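Local coordinates for epidermin biosynthesis protein EpiD (Staphylococcus aureus, PDB 3QJG) that probably catalyses the FMN-dependent oxidative decarboxylation of the C-terminus of the precursor peptide during biosynthesis of the lantibiotic epidermin, at residues 85-97 against 128-140. Sequence-based numbering, arbitrary orientation.
With FMN (flavin mononucleotide), chain M.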
ATOM      1  N   ALA A  85      -0.824 -30.206 -19.670  1.00 20.10           N
ATOM      2  CA  ALA A  85       0.497 -30.365 -19.193  1.00 19.33           C
ATOM      3  C   ALA A  85       1.374 -29.628 -20.152  1.00 19.58           C
ATOM      4  O   ALA A  85       1.408 -30.012 -21.322  1.00 19.22           O
ATOM      5  CB  ALA A  85       0.930 -31.874 -19.165  1.00 19.02           C
ATOM      6  N   THR A  86       2.062 -28.598 -19.628  1.00 17.56           N
ATOM      7  CA  THR A  86       3.066 -27.856 -20.327  1.00 17.54           C
ATOM      8  C   THR A  86       4.329 -28.628 -20.443  1.00 17.28           C
ATOM      9  O   THR A  86       4.631 -29.516 -19.600  1.00 15.39           O
ATOM     10  CB  THR A  86       3.446 -26.555 -19.589  1.00 18.25           C
ATOM     11  OG1 THR A  86       3.816 -26.840 -18.228  1.00 17.10           O
ATOM     12  CG2 THR A  86       2.289 -25.563 -19.620  1.00 18.02           C
ATOM     13  N   SER A  87       5.099 -28.255 -21.461  1.00 16.50           N
ATOM     14  CA  SER A  87       6.434 -28.747 -21.579  1.00 16.17           C
ATOM     15  C   SER A  87       7.310 -28.513 -20.325  1.00 16.51           C
ATOM     16  O   SER A  87       8.061 -29.426 -19.916  1.00 15.52           O
ATOM     17  CB  SER A  87       7.086 -28.094 -22.779  1.00 18.16           C
ATOM     18  OG  SER A  87       8.234 -28.800 -23.099  1.00 21.04           O
ATOM     19  N   ASN A  88       7.224 -27.319 -19.698  1.00 16.24           N
ATOM     20  CA  ASN A  88       7.999 -27.038 -18.493  1.00 15.52           C
ATOM     21  C   ASN A  88       7.724 -27.979 -17.392  1.00 16.83           C
ATOM     22  O   ASN A  88       8.679 -28.447 -16.763  1.00 16.71           O
ATOM     23  CB  ASN A  88       7.728 -25.586 -18.008  1.00 16.33           C
ATOM     24  CG  ASN A  88       8.237 -25.298 -16.639  1.00 15.16           C
ATOM     25  OD1 ASN A  88       9.412 -25.139 -16.457  1.00 11.13           O
ATOM     26  ND2 ASN A  88       7.291 -25.091 -15.638  1.00 10.17           N
ATOM     27  N   THR A  89       6.418 -28.149 -17.035  1.00 15.99           N
ATOM     28  CA  THR A  89       6.070 -29.063 -16.012  1.00 15.78           C
ATOM     29  C   THR A  89       6.541 -30.518 -16.329  1.00 17.83           C
ATOM     30  O   THR A  89       7.128 -31.167 -15.470  1.00 19.68           O
ATOM     31  CB  THR A  89       4.587 -28.968 -15.678  1.00 17.01           C
ATOM     32  OG1 THR A  89       4.328 -27.725 -14.999  1.00 13.67           O
ATOM     33  CG2 THR A  89       4.118 -30.135 -14.832  1.00 13.90           C
ATOM     34  N   ILE A  90       6.396 -30.996 -17.560  1.00 18.09           N
ATOM     35  CA  ILE A  90       6.814 -32.376 -17.899  1.00 17.57           C
ATOM     36  C   ILE A  90       8.346 -32.541 -17.640  1.00 17.55           C
ATOM     37  O   ILE A  90       8.822 -33.528 -17.011  1.00 15.41           O
ATOM     38  CB  ILE A  90       6.373 -32.719 -19.362  1.00 17.83           C
ATOM     39  CG1 ILE A  90       4.881 -33.012 -19.396  1.00 18.43           C
ATOM     40  CG2 ILE A  90       7.188 -33.882 -20.027  1.00 15.80           C
ATOM     41  CD1 ILE A  90       4.258 -32.948 -20.775  1.00 15.40           C
ATOM     42  N   ASN A  91       9.088 -31.533 -18.077  1.00 18.77           N
ATOM     43  CA  ASN A  91      10.535 -31.567 -18.007  1.00 18.65           C
ATOM     44  C   ASN A  91      11.052 -31.344 -16.542  1.00 19.30           C
ATOM     45  O   ASN A  91      12.104 -31.888 -16.122  1.00 20.06           O
ATOM     46  CB  ASN A  91      11.126 -30.557 -18.960  1.00 18.12           C
ATOM     47  CG  ASN A  91      10.856 -30.876 -20.383  1.00 17.04           C
ATOM     48  OD1 ASN A  91      10.911 -32.050 -20.799  1.00 18.51           O
ATOM     49  ND2 ASN A  91      10.522 -29.854 -21.163  1.00 16.18           N
ATOM     50  N   LYS A  92      10.336 -30.540 -15.785  1.00 18.20           N
ATOM     51  CA  LYS A  92      10.640 -30.406 -14.365  1.00 18.64           C
ATOM     52  C   LYS A  92      10.364 -31.765 -13.663  1.00 19.51           C
ATOM     53  O   LYS A  92      11.199 -32.245 -12.870  1.00 19.36           O
ATOM     54  CB  LYS A  92       9.848 -29.285 -13.701  1.00 17.45           C
ATOM     55  CG  LYS A  92      10.255 -27.834 -14.050  1.00 18.21           C
ATOM     56  CD  LYS A  92      10.324 -26.952 -12.879  1.00 18.75           C
ATOM     57  CE  LYS A  92      10.424 -25.462 -13.071  1.00 18.59           C
ATOM     58  NZ  LYS A  92       9.662 -24.763 -11.918  1.00 17.69           N
ATOM     59  N   ILE A  93       9.184 -32.350 -13.904  1.00 19.64           N
ATOM     60  CA  ILE A  93       8.891 -33.663 -13.366  1.00 19.91           C
ATOM     61  C   ILE A  93       9.904 -34.738 -13.797  1.00 19.00           C
ATOM     62  O   ILE A  93      10.359 -35.485 -12.960  1.00 16.96           O
ATOM     63  CB  ILE A  93       7.506 -34.147 -13.654  1.00 21.30           C
ATOM     64  CG1 ILE A  93       6.461 -33.194 -13.025  1.00 20.26           C
ATOM     65  CG2 ILE A  93       7.333 -35.502 -13.025  1.00 22.08           C
ATOM     66  CD1 ILE A  93       5.106 -33.369 -13.578  1.00 22.18           C
ATOM     67  N   ALA A  94      10.288 -34.771 -15.084  1.00 18.33           N
ATOM     68  CA  ALA A  94      11.210 -35.777 -15.533  1.00 18.04           C
ATOM     69  C   ALA A  94      12.413 -35.702 -14.615  1.00 17.12           C
ATOM     70  O   ALA A  94      12.964 -36.740 -14.301  1.00 17.40           O
ATOM     71  CB  ALA A  94      11.604 -35.584 -17.025  1.00 18.81           C
ATOM     72  N   ASN A  95      12.786 -34.497 -14.139  1.00 16.79           N
ATOM     73  CA  ASN A  95      14.096 -34.262 -13.429  1.00 17.60           C
ATOM     74  C   ASN A  95      13.987 -34.125 -11.927  1.00 16.60           C
ATOM     75  O   ASN A  95      14.941 -33.828 -11.249  1.00 19.32           O
ATOM     76  CB  ASN A  95      14.744 -33.010 -13.980  1.00 16.92           C
ATOM     77  CG  ASN A  95      15.315 -33.211 -15.348  1.00 16.65           C
ATOM     78  OD1 ASN A  95      16.388 -33.819 -15.484  1.00 18.04           O
ATOM     79  ND2 ASN A  95      14.654 -32.639 -16.373  1.00 13.18           N
ATOM     80  N   GLY A  96      12.816 -34.319 -11.403  1.00 15.66           N
ATOM     81  CA  GLY A  96      12.589 -34.307  -9.973  1.00 13.64           C
ATOM     82  C   GLY A  96      12.572 -32.940  -9.377  1.00 13.72           C
ATOM     83  O   GLY A  96      12.630 -32.805  -8.146  1.00 18.41           O
ATOM     84  N   ILE A  97      12.378 -31.929 -10.214  1.00 13.98           N
ATOM     85  CA  ILE A  97      12.382 -30.517  -9.823  0.50 13.15           C
ATOM     86  C   ILE A  97      10.971 -30.293  -9.286  1.00 13.22           C
ATOM     87  O   ILE A  97      10.006 -30.526 -10.004  1.00 15.02           O
ATOM     88  CB  ILE A  97      12.633 -29.614 -11.041  0.50 13.01           C
ATOM     89  CG1 ILE A  97      13.961 -29.977 -11.723  0.50 13.91           C
ATOM     90  CG2 ILE A  97      12.711 -28.112 -10.658  0.50 14.06           C
ATOM     91  CD1 ILE A  97      14.987 -30.463 -10.802  0.50  9.79           C
ATOM     92  N   VAL A 128      14.795 -32.760 -25.907  1.00 21.51           N
ATOM     93  CA  VAL A 128      14.866 -32.781 -24.483  1.00 22.12           C
ATOM     94  C   VAL A 128      13.527 -33.237 -24.016  1.00 20.82           C
ATOM     95  O   VAL A 128      13.461 -34.195 -23.260  1.00 21.71           O
ATOM     96  CB  VAL A 128      15.238 -31.416 -23.916  1.00 21.58           C
ATOM     97  CG1 VAL A 128      15.239 -31.487 -22.411  1.00 20.20           C
ATOM     98  CG2 VAL A 128      16.756 -31.054 -24.492  1.00 21.88           C
ATOM     99  N   THR A 129      12.459 -32.599 -24.510  1.00 20.57           N
ATOM    100  CA  THR A 129      11.106 -32.990 -24.111  1.00 19.49           C
ATOM    101  C   THR A 129      10.860 -34.461 -24.490  1.00 19.41           C
ATOM    102  O   THR A 129      10.294 -35.228 -23.722  1.00 14.47           O
ATOM    103  CB  THR A 129      10.041 -32.080 -24.718  1.00 19.30           C
ATOM    104  OG1 THR A 129      10.352 -30.730 -24.398  1.00 18.35           O
ATOM    105  CG2 THR A 129       8.636 -32.413 -24.152  1.00 19.75           C
ATOM    106  N   GLN A 130      11.343 -34.875 -25.660  1.00 20.24           N
ATOM    107  CA  GLN A 130      11.144 -36.273 -26.066  1.00 21.90           C
ATOM    108  C   GLN A 130      11.916 -37.234 -25.186  1.00 22.12           C
ATOM    109  O   GLN A 130      11.506 -38.342 -25.019  1.00 23.30           O
ATOM    110  CB  GLN A 130      11.578 -36.518 -27.532  1.00 23.48           C
ATOM    111  CG  GLN A 130      10.628 -36.004 -28.596  1.00 25.54           C
ATOM    112  CD  GLN A 130      11.311 -35.935 -29.955  1.00 30.52           C
ATOM    113  OE1 GLN A 130      12.549 -35.978 -30.049  1.00 35.23           O
ATOM    114  NE2 GLN A 130      10.519 -35.840 -31.012  1.00 29.97           N
ATOM    115  N   ASN A 131      13.087 -36.857 -24.698  1.00 23.89           N
ATOM    116  CA  ASN A 131      13.859 -37.755 -23.823  1.00 23.57           C
ATOM    117  C   ASN A 131      13.158 -37.940 -22.440  1.00 22.75           C
ATOM    118  O   ASN A 131      13.176 -39.013 -21.832  1.00 21.66           O
ATOM    119  CB  ASN A 131      15.187 -37.144 -23.529  1.00 24.61           C
ATOM    120  CG  ASN A 131      16.074 -37.089 -24.723  1.00 28.99           C
ATOM    121  OD1 ASN A 131      15.804 -37.709 -25.745  1.00 37.95           O
ATOM    122  ND2 ASN A 131      17.147 -36.357 -24.612  1.00 31.15           N
ATOM    123  N   ASN A 132      12.621 -36.831 -21.952  1.00 20.91           N
ATOM    124  CA  ASN A 132      11.935 -36.785 -20.671  1.00 20.48           C
ATOM    125  C   ASN A 132      10.639 -37.534 -20.660  1.00 20.57           C
ATOM    126  O   ASN A 132      10.312 -38.180 -19.672  1.00 22.68           O
ATOM    127  CB  ASN A 132      11.769 -35.323 -20.232  1.00 19.05           C
ATOM    128  CG  ASN A 132      13.044 -34.741 -19.657  1.00 17.97           C
ATOM    129  OD1 ASN A 132      13.936 -35.484 -19.297  1.00 26.93           O
ATOM    130  ND2 ASN A 132      13.131 -33.403 -19.547  1.00 14.59           N
ATOM    131  N   ILE A 133       9.848 -37.424 -21.719  1.00 21.70           N
ATOM    132  CA  ILE A 133       8.654 -38.253 -21.871  1.00 21.33           C
ATOM    133  C   ILE A 133       8.979 -39.750 -21.828  1.00 23.30           C
ATOM    134  O   ILE A 133       8.307 -40.497 -21.117  1.00 24.28           O
ATOM    135  CB  ILE A 133       7.895 -37.912 -23.156  1.00 23.03           C
ATOM    136  CG1 ILE A 133       7.156 -36.579 -23.010  1.00 21.58           C
ATOM    137  CG2 ILE A 133       6.930 -39.071 -23.564  1.00 21.26           C
ATOM    138  CD1 ILE A 133       5.805 -36.637 -22.128  1.00 21.76           C
ATOM    139  N   ARG A 134      10.055 -40.181 -22.515  1.00 24.13           N
ATOM    140  CA  ARG A 134      10.508 -41.572 -22.515  1.00 25.72           C
ATOM    141  C   ARG A 134      10.927 -42.079 -21.144  1.00 25.77           C
ATOM    142  O   ARG A 134      10.588 -43.209 -20.774  1.00 25.05           O
ATOM    143  CB  ARG A 134      11.715 -41.755 -23.458  1.00 27.65           C
ATOM    144  CG  ARG A 134      11.443 -41.513 -24.927  1.00 31.97           C
ATOM    145  CD  ARG A 134      12.635 -42.027 -25.777  1.00 40.07           C
ATOM    146  NE  ARG A 134      13.702 -41.026 -25.955  1.00 44.23           N
ATOM    147  CZ  ARG A 134      13.825 -40.208 -27.011  1.00 46.48           C
ATOM    148  NH1 ARG A 134      12.952 -40.227 -28.028  1.00 48.99           N
ATOM    149  NH2 ARG A 134      14.832 -39.357 -27.054  1.00 46.18           N
ATOM    150  N   LEU A 135      11.693 -41.245 -20.421  1.00 25.71           N
ATOM    151  CA  LEU A 135      12.049 -41.473 -19.011  1.00 25.48           C
ATOM    152  C   LEU A 135      10.822 -41.514 -18.094  1.00 23.93           C
ATOM    153  O   LEU A 135      10.674 -42.348 -17.197  1.00 24.06           O
ATOM    154  CB  LEU A 135      12.907 -40.313 -18.537  1.00 26.30           C
ATOM    155  CG  LEU A 135      14.364 -40.443 -18.167  1.00 31.04           C
ATOM    156  CD1 LEU A 135      15.268 -41.046 -19.270  1.00 33.62           C
ATOM    157  CD2 LEU A 135      14.873 -39.029 -17.667  1.00 30.01           C
ATOM    158  N   LEU A 136       9.924 -40.585 -18.276  1.00 23.45           N
ATOM    159  CA  LEU A 136       8.708 -40.633 -17.448  1.00 22.09           C
ATOM    160  C   LEU A 136       7.993 -41.992 -17.648  1.00 22.95           C
ATOM    161  O   LEU A 136       7.592 -42.663 -16.659  1.00 22.58           O
ATOM    162  CB  LEU A 136       7.840 -39.422 -17.730  1.00 20.73           C
ATOM    163  CG  LEU A 136       8.310 -38.096 -17.105  1.00 21.60           C
ATOM    164  CD1 LEU A 136       7.399 -36.921 -17.625  1.00 23.31           C
ATOM    165  CD2 LEU A 136       8.273 -38.103 -15.520  1.00 18.68           C
ATOM    166  N   LYS A 137       7.920 -42.450 -18.899  1.00 25.06           N
ATOM    167  CA  LYS A 137       7.349 -43.801 -19.213  1.00 25.71           C
ATOM    168  C   LYS A 137       8.148 -44.874 -18.540  1.00 26.17           C
ATOM    169  O   LYS A 137       7.586 -45.695 -17.836  1.00 25.11           O
ATOM    170  CB  LYS A 137       7.291 -44.089 -20.718  1.00 26.66           C
ATOM    171  CG  LYS A 137       6.406 -43.129 -21.493  1.00 27.97           C
ATOM    172  CD  LYS A 137       6.429 -43.334 -22.995  1.00 30.64           C
ATOM    173  CE  LYS A 137       5.360 -42.480 -23.661  1.00 30.30           C
ATOM    174  NZ  LYS A 137       5.591 -42.416 -25.128  1.00 31.80           N
ATOM    175  N   ASP A 138       9.478 -44.861 -18.716  1.00 27.77           N
ATOM    176  CA  ASP A 138      10.350 -45.782 -17.965  1.00 29.07           C
ATOM    177  C   ASP A 138       9.997 -45.866 -16.439  1.00 28.96           C
ATOM    178  O   ASP A 138      10.045 -46.918 -15.842  1.00 29.27           O
ATOM    179  CB  ASP A 138      11.830 -45.403 -18.094  1.00 29.72           C
ATOM    180  CG  ASP A 138      12.391 -45.604 -19.484  1.00 32.82           C
ATOM    181  OD1 ASP A 138      11.698 -46.069 -20.414  1.00 34.75           O
ATOM    182  OD2 ASP A 138      13.578 -45.267 -19.660  1.00 39.67           O
ATOM    183  N   TYR A 139       9.663 -44.757 -15.821  1.00 28.13           N
ATOM    184  CA  TYR A 139       9.450 -44.733 -14.397  1.00 28.77           C
ATOM    185  C   TYR A 139       8.026 -44.919 -14.019  1.00 28.27           C
ATOM    186  O   TYR A 139       7.652 -44.722 -12.856  1.00 29.27           O
ATOM    187  CB  TYR A 139       9.856 -43.404 -13.817  1.00 29.00           C
ATOM    188  CG  TYR A 139      11.246 -42.932 -14.121  1.00 31.11           C
ATOM    189  CD1 TYR A 139      12.333 -43.768 -14.074  1.00 34.89           C
ATOM    190  CD2 TYR A 139      11.458 -41.590 -14.353  1.00 36.18           C
ATOM    191  CE1 TYR A 139      13.610 -43.267 -14.327  1.00 38.72           C
ATOM    192  CE2 TYR A 139      12.693 -41.091 -14.581  1.00 36.88           C
ATOM    193  CZ  TYR A 139      13.752 -41.908 -14.558  1.00 37.76           C
ATOM    194  OH  TYR A 139      14.931 -41.298 -14.794  1.00 42.97           O
ATOM    195  N   GLY A 140       7.214 -45.229 -15.009  1.00 29.04           N
ATOM    196  CA  GLY A 140       5.878 -45.712 -14.778  1.00 28.38           C
ATOM    197  C   GLY A 140       4.839 -44.637 -14.742  1.00 27.15           C
ATOM    198  O   GLY A 140       3.728 -44.897 -14.246  1.00 29.04           O
TER
HETATM  199  N1  FMN M 501       3.353 -23.691 -22.595  1.00 19.25           N
HETATM  200  C2  FMN M 501       3.065 -24.999 -22.888  1.00 18.85           C
HETATM  201  O2  FMN M 501       3.903 -25.865 -22.666  1.00 21.60           O
HETATM  202  N3  FMN M 501       1.879 -25.334 -23.457  1.00 14.63           N
HETATM  203  C4  FMN M 501       0.947 -24.386 -23.746  1.00 18.59           C
HETATM  204  O4  FMN M 501      -0.072 -24.779 -24.264  1.00 19.96           O
HETATM  205  C4A FMN M 501       1.203 -23.044 -23.475  1.00 19.44           C
HETATM  206  N5  FMN M 501       0.287 -22.046 -23.739  1.00 21.16           N
HETATM  207  C5A FMN M 501       0.567 -20.763 -23.393  1.00 18.74           C
HETATM  208  C6  FMN M 501      -0.335 -19.756 -23.707  1.00 18.34           C
HETATM  209  C7  FMN M 501      -0.052 -18.451 -23.360  1.00 20.55           C
HETATM  210  C7M FMN M 501      -1.009 -17.329 -23.642  1.00 17.59           C
HETATM  211  C8  FMN M 501       1.158 -18.156 -22.721  1.00 21.85           C
HETATM  212  C8M FMN M 501       1.555 -16.744 -22.365  1.00 22.60           C
HETATM  213  C9  FMN M 501       2.079 -19.148 -22.456  1.00 19.71           C
HETATM  214  C9A FMN M 501       1.793 -20.464 -22.788  1.00 20.65           C
HETATM  215  N10 FMN M 501       2.740 -21.457 -22.537  1.00 19.14           N
HETATM  216  C10 FMN M 501       2.428 -22.728 -22.875  1.00 20.69           C
HETATM  217  C1' FMN M 501       4.077 -21.210 -21.887  1.00 15.69           C
HETATM  218  C2' FMN M 501       4.053 -21.640 -20.423  1.00 15.22           C
HETATM  219  O2' FMN M 501       2.925 -21.048 -19.750  1.00 13.51           O
HETATM  220  C3' FMN M 501       5.381 -21.284 -19.862  1.00 16.21           C
HETATM  221  O3' FMN M 501       6.441 -22.052 -20.479  1.00 18.10           O
HETATM  222  C4' FMN M 501       5.405 -21.468 -18.344  1.00 16.48           C
HETATM  223  O4' FMN M 501       6.714 -21.257 -17.841  1.00 16.60           O
HETATM  224  C5' FMN M 501       5.052 -22.853 -17.913  1.00 18.76           C
HETATM  225  O5' FMN M 501       4.898 -22.792 -16.507  1.00 18.79           O
HETATM  226  P   FMN M 501       4.164 -23.970 -15.695  1.00 22.71           P
HETATM  227  O1P FMN M 501       4.647 -23.879 -14.281  1.00 21.17           O
HETATM  228  O2P FMN M 501       4.528 -25.278 -16.320  1.00 20.44           O
HETATM  229  O3P FMN M 501       2.709 -23.849 -15.518  1.00 17.54           O
HETATM  230  O   HOH W   1      16.199 -33.275 -18.942  1.00 25.94           O
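Ser87 meets Thr129 where helix 87-94 comes up against helix 128-138, Ser87 OG lying 3.1 Å from Thr129 OG1. Each hydroxyl has a hydrogen-bond partner outside the two helices: His107 of a second subunit for Ser87, the Met123 carbonyl for Thr129. The same first turn serves the cofactor, illustrating how one helix can bind a ligand at its N-terminus and pack along its flank. Thr86, the N-cap, receives the Thr89 amide on OG1, and the hydroxyls of Thr86 and Thr89 converge with Asn88 ND2 on phosphate oxygen O2P of FMN, while Ser87 N donates to flavin O2. One turn on, Ile90 turns CG2 against Ile133 CD1 (3.7 Å) and Leu136 CD1, the start of the apolar part of the interface. Asn91 is the centre of the polar part. With CG anti to the carbonyl carbon (chi1 -66°), its amide is swung across to helix 128-138, where OD1 accepts from Asn132 ND2 at 2.9 Å; the bond is nearly straight at the hydrogen, yet the donor stands above the carbonyl plane, the two amides being inclined by 54°. Asn91 ND2 reaches Thr129 OG1 only weakly (3.4 Å) and also bonds Gly96 O of the second subunit. Ile93 CG2 presses on Leu136 CD2 at 3.7 Å, and Ala94, whose CA comes within 5.3 Å of Asn132 CA, packs on Leu136. Asn95 folds back, ND2 giving a 2.7 Å bond to Asn91 O; a water accepts from both this nitrogen and Asn132 ND2. Gly96 then ends the helix in a Schellman motif. The helix axes cross at 53°, 9.1 Å apart, in the Rossmann-like flavoprotein fold: helix 87-94 follows strand 79-85, Ile90 and Leu136 rest on Ile115 of strand 113-120, and helix 101-107 covers Ile93.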